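Local atomic coordinates of interleukin-20 receptor subunit beta (PDB entry 6DF3), a protein that pairs with IL20RA or IL22RA1 to form cell-surface receptors for interleukin-20 and interleukin-24, and with IL20RA also for interleukin-19. Residues Thr12-Ile24 and Glu59-Ala71. The protein carries 1 engineered substitution. Numbering follows the deposited sequence.
Sequences TNMKHLLMWSPVI and EGPECDVTDDITA
The indole of Trp20 lies flat against the backbone of Pro61 and Glu62. At CB, chi1 of 53° sets CG between backbone N and carbonyl carbon and turns one ring face along the Pro61-Glu62 peptide. Trp20 CD2 sits 3.6 Å from Pro61 O, which stands over the centre of that face, with CG, CD1 and CE3 also near this oxygen; NE1 meets Pro61 CA, CE2 Pro61 C, CZ2 Glu62 N, CZ3 Glu62 CA, and CH2 ends beside Glu62 C and Cys63 CB. Tyr32 packs edge-to-face with the indole, and Val34 and Val79 touch it from the other sheet. With an alanine in its place, the Pro61-Glu62 peptide would probably lose the ring it lies against, and a gap would open toward Tyr32. Strands 15-19 and 62-64 run antiparallel in the three-stranded sheet of the first fibronectin type III domain, Leu18 and Cys63 forming the hydrogen-bonded pair; Cys63 is disulfide-linked to Cys55. Next, Val65 N donates to His16 O (2.9 Å), then His16 N to Thr66 OG1 (2.9 Å, 151°), while Asp64 OD1 takes the N-H of Thr66 in an Asx turn. The His16 ring, held at ND1 by Ser11, lays CD2 3.7 Å from Ile69 CB, and a water joins its NE2 to Ile69 O.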
ATOM      1  N   THR C  12     -11.014  -0.903  19.807  1.00 51.36           N
ATOM      2  CA  THR C  12     -11.544  -2.223  19.607  1.00 56.08           C
ATOM      3  C   THR C  12     -11.283  -2.646  18.147  1.00 55.80           C
ATOM      4  O   THR C  12     -11.755  -1.941  17.222  1.00 51.50           O
ATOM      5  CB  THR C  12     -13.072  -2.194  19.776  1.00 56.60           C
ATOM      6  OG1 THR C  12     -13.361  -1.764  21.094  1.00 65.75           O
ATOM      7  CG2 THR C  12     -13.585  -3.573  19.653  1.00 66.49           C
ATOM      8  N   ASN C  13     -10.595  -3.779  17.964  1.00 55.87           N
ATOM      9  CA  ASN C  13     -10.266  -4.336  16.605  1.00 55.81           C
ATOM     10  C   ASN C  13      -9.814  -3.238  15.579  1.00 52.98           C
ATOM     11  O   ASN C  13     -10.434  -3.036  14.521  1.00 53.15           O
ATOM     12  CB  ASN C  13     -11.465  -5.115  16.092  1.00 55.09           C
ATOM     13  CG  ASN C  13     -11.624  -6.428  16.797  1.00 60.69           C
ATOM     14  OD1 ASN C  13     -10.653  -7.025  17.279  1.00 63.01           O
ATOM     15  ND2 ASN C  13     -12.854  -6.873  16.908  1.00 62.09           N
ATOM     16  N   MET C  14      -8.817  -2.459  15.980  1.00 52.63           N
ATOM     17  CA  MET C  14      -8.283  -1.315  15.158  1.00 51.54           C
ATOM     18  C   MET C  14      -9.225  -0.210  14.826  1.00 50.42           C
ATOM     19  O   MET C  14      -8.894   0.627  14.013  1.00 50.92           O
ATOM     20  CB  MET C  14      -7.584  -1.818  13.886  1.00 48.88           C
ATOM     21  CG  MET C  14      -6.421  -2.716  14.207  1.00 50.35           C
ATOM     22  SD  MET C  14      -4.935  -1.895  14.976  1.00 57.00           S
ATOM     23  CE  MET C  14      -4.225  -1.144  13.496  1.00 53.58           C
ATOM     24  N   LYS C  15     -10.379  -0.129  15.490  1.00 51.59           N
ATOM     25  CA  LYS C  15     -11.222   1.080  15.451  1.00 51.55           C
ATOM     26  C   LYS C  15     -10.996   1.928  16.719  1.00 50.87           C
ATOM     27  O   LYS C  15     -11.258   1.445  17.844  1.00 50.74           O
ATOM     28  CB  LYS C  15     -12.688   0.675  15.392  1.00 57.58           C
ATOM     29  CG  LYS C  15     -13.571   1.876  15.184  1.00 61.29           C
ATOM     30  CD  LYS C  15     -15.047   1.505  15.270  1.00 70.27           C
ATOM     31  CE  LYS C  15     -15.895   2.740  14.997  1.00 79.04           C
ATOM     32  NZ  LYS C  15     -17.242   2.625  15.613  1.00 88.21           N
ATOM     33  N   HIS C  16     -10.522   3.167  16.582  1.00 48.25           N
ATOM     34  CA  HIS C  16     -10.212   3.977  17.755  1.00 47.26           C
ATOM     35  C   HIS C  16     -11.181   5.116  17.969  1.00 48.58           C
ATOM     36  O   HIS C  16     -11.249   6.061  17.167  1.00 44.63           O
ATOM     37  CB  HIS C  16      -8.792   4.511  17.701  1.00 44.47           C
ATOM     38  CG  HIS C  16      -7.850   3.636  16.970  1.00 43.51           C
ATOM     39  ND1 HIS C  16      -7.583   2.339  17.363  1.00 42.89           N
ATOM     40  CD2 HIS C  16      -7.063   3.881  15.872  1.00 42.48           C
ATOM     41  CE1 HIS C  16      -6.751   1.786  16.476  1.00 48.06           C
ATOM     42  NE2 HIS C  16      -6.411   2.707  15.563  1.00 44.43           N
ATOM     43  N   LEU C  17     -11.867   5.051  19.114  1.00 51.51           N
ATOM     44  CA  LEU C  17     -12.869   6.027  19.531  1.00 55.57           C
ATOM     45  C   LEU C  17     -12.343   6.918  20.652  1.00 52.73           C
ATOM     46  O   LEU C  17     -12.070   6.426  21.711  1.00 50.35           O
ATOM     47  CB  LEU C  17     -14.114   5.281  20.055  1.00 59.52           C
ATOM     48  CG  LEU C  17     -15.440   5.276  19.336  1.00 67.50           C
ATOM     49  CD1 LEU C  17     -16.597   4.733  20.236  1.00 70.49           C
ATOM     50  CD2 LEU C  17     -15.791   6.671  18.853  1.00 67.46           C
ATOM     51  N   LEU C  18     -12.199   8.215  20.427  1.00 52.52           N
ATOM     52  CA  LEU C  18     -11.895   9.154  21.510  1.00 52.42           C
ATOM     53  C   LEU C  18     -13.214   9.548  22.147  1.00 57.74           C
ATOM     54  O   LEU C  18     -14.210   9.633  21.416  1.00 62.79           O
ATOM     55  CB  LEU C  18     -11.160  10.380  20.983  1.00 52.68           C
ATOM     56  CG  LEU C  18     -10.834  11.496  21.996  1.00 52.09           C
ATOM     57  CD1 LEU C  18      -9.822  10.949  22.969  1.00 51.71           C
ATOM     58  CD2 LEU C  18     -10.309  12.723  21.283  1.00 51.78           C
ATOM     59  N   MET C  19     -13.248   9.724  23.485  1.00 57.23           N
ATOM     60  CA  MET C  19     -14.529   9.891  24.295  1.00 63.04           C
ATOM     61  C   MET C  19     -14.234  10.812  25.423  1.00 61.45           C
ATOM     62  O   MET C  19     -13.107  10.865  25.869  1.00 57.12           O
ATOM     63  CB  MET C  19     -15.094   8.613  24.936  1.00 64.68           C
ATOM     64  CG  MET C  19     -15.418   7.519  23.913  1.00 69.85           C
ATOM     65  SD  MET C  19     -15.856   5.855  24.537  1.00 74.44           S
ATOM     66  CE  MET C  19     -14.824   5.750  26.006  1.00 76.16           C
ATOM     67  N   TRP C  20     -15.242  11.564  25.822  1.00 61.54           N
ATOM     68  CA  TRP C  20     -15.113  12.529  26.897  1.00 64.63           C
ATOM     69  C   TRP C  20     -16.501  12.706  27.520  1.00 68.02           C
ATOM     70  O   TRP C  20     -17.486  12.286  26.935  1.00 66.74           O
ATOM     71  CB  TRP C  20     -14.491  13.840  26.368  1.00 62.76           C
ATOM     72  CG  TRP C  20     -15.206  14.430  25.175  1.00 64.98           C
ATOM     73  CD1 TRP C  20     -16.227  15.284  25.219  1.00 69.06           C
ATOM     74  CD2 TRP C  20     -14.941  14.202  23.779  1.00 63.61           C
ATOM     75  NE1 TRP C  20     -16.644  15.614  23.964  1.00 70.39           N
ATOM     76  CE2 TRP C  20     -15.870  14.966  23.052  1.00 67.88           C
ATOM     77  CE3 TRP C  20     -14.019  13.438  23.082  1.00 61.55           C
ATOM     78  CZ2 TRP C  20     -15.914  14.989  21.640  1.00 67.65           C
ATOM     79  CZ3 TRP C  20     -14.060  13.437  21.674  1.00 62.45           C
ATOM     80  CH2 TRP C  20     -15.000  14.226  20.969  1.00 65.43           C
ATOM     81  N   SER C  21     -16.575  13.306  28.708  1.00 73.18           N
ATOM     82  CA  SER C  21     -17.859  13.670  29.295  1.00 79.13           C
ATOM     83  C   SER C  21     -18.389  14.932  28.597  1.00 80.27           C
ATOM     84  O   SER C  21     -17.622  15.817  28.281  1.00 78.33           O
ATOM     85  CB  SER C  21     -17.746  13.999  30.783  1.00 82.80           C
ATOM     86  OG  SER C  21     -17.024  13.015  31.453  1.00 82.23           O
ATOM     87  N   PRO C  22     -19.710  15.013  28.396  1.00 83.47           N
ATOM     88  CA  PRO C  22     -20.221  16.188  27.728  1.00 86.23           C
ATOM     89  C   PRO C  22     -20.138  17.423  28.600  1.00 88.92           C
ATOM     90  O   PRO C  22     -20.313  17.340  29.814  1.00 92.61           O
ATOM     91  CB  PRO C  22     -21.687  15.825  27.469  1.00 89.65           C
ATOM     92  CG  PRO C  22     -22.020  14.859  28.552  1.00 91.10           C
ATOM     93  CD  PRO C  22     -20.787  14.027  28.652  1.00 85.39           C
ATOM     94  N   VAL C  23     -19.896  18.555  27.973  1.00 89.00           N
ATOM     95  CA  VAL C  23     -19.884  19.818  28.666  1.00 93.60           C
ATOM     96  C   VAL C  23     -21.315  20.310  28.797  1.00101.36           C
ATOM     97  O   VAL C  23     -22.074  20.282  27.825  1.00 98.90           O
ATOM     98  CB  VAL C  23     -19.023  20.839  27.931  1.00 92.89           C
ATOM     99  CG1 VAL C  23     -19.201  22.237  28.504  1.00 97.69           C
ATOM    100  CG2 VAL C  23     -17.573  20.369  28.002  1.00 90.83           C
ATOM    101  N   ILE C  24     -21.650  20.771  30.003  1.00109.36           N
ATOM    102  CA  ILE C  24     -23.016  21.131  30.363  1.00118.15           C
ATOM    103  C   ILE C  24     -23.316  22.535  29.843  1.00123.21           C
ATOM    104  O   ILE C  24     -22.536  23.472  30.075  1.00125.09           O
ATOM    105  CB  ILE C  24     -23.253  21.006  31.907  1.00125.83           C
ATOM    106  CG1 ILE C  24     -24.699  20.564  32.187  1.00134.65           C
ATOM    107  CG2 ILE C  24     -22.909  22.282  32.706  1.00129.27           C
ATOM    108  CD1 ILE C  24     -24.974  19.140  31.720  1.00131.98           C
ATOM    109  N   GLU C  59     -20.685  16.790  17.064  1.00 95.64           N
ATOM    110  CA  GLU C  59     -21.710  17.086  18.081  1.00101.69           C
ATOM    111  C   GLU C  59     -21.673  16.144  19.280  1.00 99.22           C
ATOM    112  O   GLU C  59     -21.719  16.599  20.405  1.00103.26           O
ATOM    113  CB  GLU C  59     -23.123  17.090  17.465  1.00107.95           C
ATOM    114  CG  GLU C  59     -24.145  17.819  18.323  1.00114.84           C
ATOM    115  CD  GLU C  59     -25.592  17.655  17.845  1.00122.43           C
ATOM    116  OE1 GLU C  59     -25.977  18.264  16.819  1.00124.93           O
ATOM    117  OE2 GLU C  59     -26.369  16.941  18.524  1.00123.26           O
ATOM    118  N   GLY C  60     -21.621  14.839  19.057  1.00 96.48           N
ATOM    119  CA  GLY C  60     -21.736  13.874  20.174  1.00 97.07           C
ATOM    120  C   GLY C  60     -20.485  13.946  21.032  1.00 93.85           C
ATOM    121  O   GLY C  60     -19.530  14.590  20.615  1.00 86.77           O
ATOM    122  N   PRO C  61     -20.458  13.254  22.201  1.00 93.56           N
ATOM    123  CA  PRO C  61     -19.281  13.309  23.071  1.00 88.03           C
ATOM    124  C   PRO C  61     -18.173  12.272  22.636  1.00 82.88           C
ATOM    125  O   PRO C  61     -17.489  11.692  23.469  1.00 75.56           O
ATOM    126  CB  PRO C  61     -19.892  13.005  24.441  1.00 90.30           C
ATOM    127  CG  PRO C  61     -20.980  12.010  24.125  1.00 93.61           C
ATOM    128  CD  PRO C  61     -21.382  12.194  22.667  1.00 94.68           C
ATOM    129  N   GLU C  62     -17.981  12.079  21.328  1.00 80.88           N
ATOM    130  CA  GLU C  62     -16.987  11.160  20.835  1.00 79.81           C
ATOM    131  C   GLU C  62     -16.522  11.487  19.396  1.00 74.35           C
ATOM    132  O   GLU C  62     -17.026  12.395  18.745  1.00 73.03           O
ATOM    133  CB  GLU C  62     -17.487   9.712  21.009  1.00 81.77           C
ATOM    134  CG  GLU C  62     -18.584   9.337  20.051  1.00 90.53           C
ATOM    135  CD  GLU C  62     -19.296   8.037  20.417  1.00 95.48           C
ATOM    136  OE1 GLU C  62     -19.672   7.849  21.598  1.00101.85           O
ATOM    137  OE2 GLU C  62     -19.517   7.212  19.504  1.00 99.00           O
ATOM    138  N   CYS C  63     -15.500  10.766  18.946  1.00 70.21           N
ATOM    139  CA  CYS C  63     -14.907  10.945  17.622  1.00 64.27           C
ATOM    140  C   CYS C  63     -14.184   9.672  17.240  1.00 58.86           C
ATOM    141  O   CYS C  63     -13.263   9.242  17.942  1.00 51.79           O
ATOM    142  CB  CYS C  63     -13.867  12.063  17.637  1.00 69.23           C
ATOM    143  SG  CYS C  63     -13.027  12.400  16.019  1.00 71.74           S
ATOM    144  N   ASP C  64     -14.570   9.100  16.113  1.00 56.22           N
ATOM    145  CA  ASP C  64     -13.807   8.078  15.477  1.00 55.14           C
ATOM    146  C   ASP C  64     -12.507   8.644  14.822  1.00 55.66           C
ATOM    147  O   ASP C  64     -12.545   9.146  13.697  1.00 57.81           O
ATOM    148  CB  ASP C  64     -14.680   7.336  14.462  1.00 58.32           C
ATOM    149  CG  ASP C  64     -14.018   6.088  13.947  1.00 59.24           C
ATOM    150  OD1 ASP C  64     -12.774   5.974  14.104  1.00 51.40           O
ATOM    151  OD2 ASP C  64     -14.725   5.205  13.400  1.00 64.39           O
ATOM    152  N   VAL C  65     -11.354   8.481  15.490  1.00 48.99           N
ATOM    153  CA  VAL C  65     -10.079   8.980  15.026  1.00 47.95           C
ATOM    154  C   VAL C  65      -9.297   7.893  14.296  1.00 46.82           C
ATOM    155  O   VAL C  65      -8.097   7.971  14.120  1.00 45.11           O
ATOM    156  CB  VAL C  65      -9.214   9.526  16.210  1.00 48.54           C
ATOM    157  CG1 VAL C  65      -9.951  10.621  16.974  1.00 49.93           C
ATOM    158  CG2 VAL C  65      -8.869   8.471  17.222  1.00 48.46           C
ATOM    159  N   THR C  66      -9.960   6.827  13.906  1.00 47.15           N
ATOM    160  CA  THR C  66      -9.286   5.730  13.223  1.00 46.73           C
ATOM    161  C   THR C  66      -8.422   6.215  12.062  1.00 45.87           C
ATOM    162  O   THR C  66      -7.281   5.837  11.943  1.00 46.79           O
ATOM    163  CB  THR C  66     -10.329   4.717  12.769  1.00 50.66           C
ATOM    164  OG1 THR C  66     -11.070   4.230  13.932  1.00 50.04           O
ATOM    165  CG2 THR C  66      -9.661   3.551  11.957  1.00 49.03           C
ATOM    166  N   ASP C  67      -8.981   7.052  11.222  1.00 47.79           N
ATOM    167  CA  ASP C  67      -8.281   7.537  10.039  1.00 50.18           C
ATOM    168  C   ASP C  67      -7.126   8.505  10.305  1.00 50.12           C
ATOM    169  O   ASP C  67      -6.333   8.673   9.436  1.00 44.77           O
ATOM    170  CB  ASP C  67      -9.247   8.142   9.061  1.00 53.61           C
ATOM    171  CG  ASP C  67     -10.260   7.130   8.558  1.00 60.90           C
ATOM    172  OD1 ASP C  67     -10.096   5.875   8.699  1.00 63.15           O
ATOM    173  OD2 ASP C  67     -11.263   7.625   8.107  1.00 61.44           O
ATOM    174  N   ASP C  68      -7.006   9.039  11.516  1.00 48.48           N
ATOM    175  CA  ASP C  68      -5.912   9.887  11.882  1.00 47.34           C
ATOM    176  C   ASP C  68      -4.752   9.099  12.477  1.00 47.80           C
ATOM    177  O   ASP C  68      -3.656   9.562  12.474  1.00 44.02           O
ATOM    178  CB  ASP C  68      -6.385  10.870  12.945  1.00 48.11           C
ATOM    179  CG  ASP C  68      -7.639  11.647  12.517  1.00 55.60           C
ATOM    180  OD1 ASP C  68      -7.672  12.223  11.396  1.00 53.82           O
ATOM    181  OD2 ASP C  68      -8.615  11.706  13.308  1.00 61.84           O
ATOM    182  N   ILE C  69      -5.005   7.938  13.087  1.00 46.18           N
ATOM    183  CA  ILE C  69      -3.942   7.156  13.674  1.00 44.24           C
ATOM    184  C   ILE C  69      -3.388   6.250  12.573  1.00 45.70           C
ATOM    185  O   ILE C  69      -4.060   5.279  12.202  1.00 45.58           O
ATOM    186  CB  ILE C  69      -4.465   6.313  14.874  1.00 46.24           C
ATOM    187  CG1 ILE C  69      -5.233   7.159  15.925  1.00 46.46           C
ATOM    188  CG2 ILE C  69      -3.319   5.602  15.563  1.00 46.73           C
ATOM    189  CD1 ILE C  69      -4.620   8.448  16.285  1.00 46.17           C
ATOM    190  N   THR C  70      -2.200   6.563  12.018  1.00 42.55           N
ATOM    191  CA  THR C  70      -1.755   5.899  10.768  1.00 41.87           C
ATOM    192  C   THR C  70      -0.368   5.347  10.870  1.00 40.57           C
ATOM    193  O   THR C  70       0.256   4.872   9.861  1.00 42.62           O
ATOM    194  CB  THR C  70      -1.779   6.888   9.595  1.00 47.02           C
ATOM    195  OG1 THR C  70      -1.118   8.031   9.989  1.00 43.84           O
ATOM    196  CG2 THR C  70      -3.196   7.320   9.209  1.00 48.96           C
ATOM    197  N   ALA C  71       0.112   5.313  12.102  1.00 39.82           N
ATOM    198  CA  ALA C  71       1.332   4.642  12.419  1.00 40.14           C
ATOM    199  C   ALA C  71       1.257   3.967  13.829  1.00 40.38           C
ATOM    200  O   ALA C  71       0.579   4.437  14.757  1.00 41.92           O
ATOM    201  CB  ALA C  71       2.459   5.633  12.357  1.00 41.14           C
TER
HETATM  202  O   HOH W   1      -5.102   2.680  13.027  1.00 47.16           O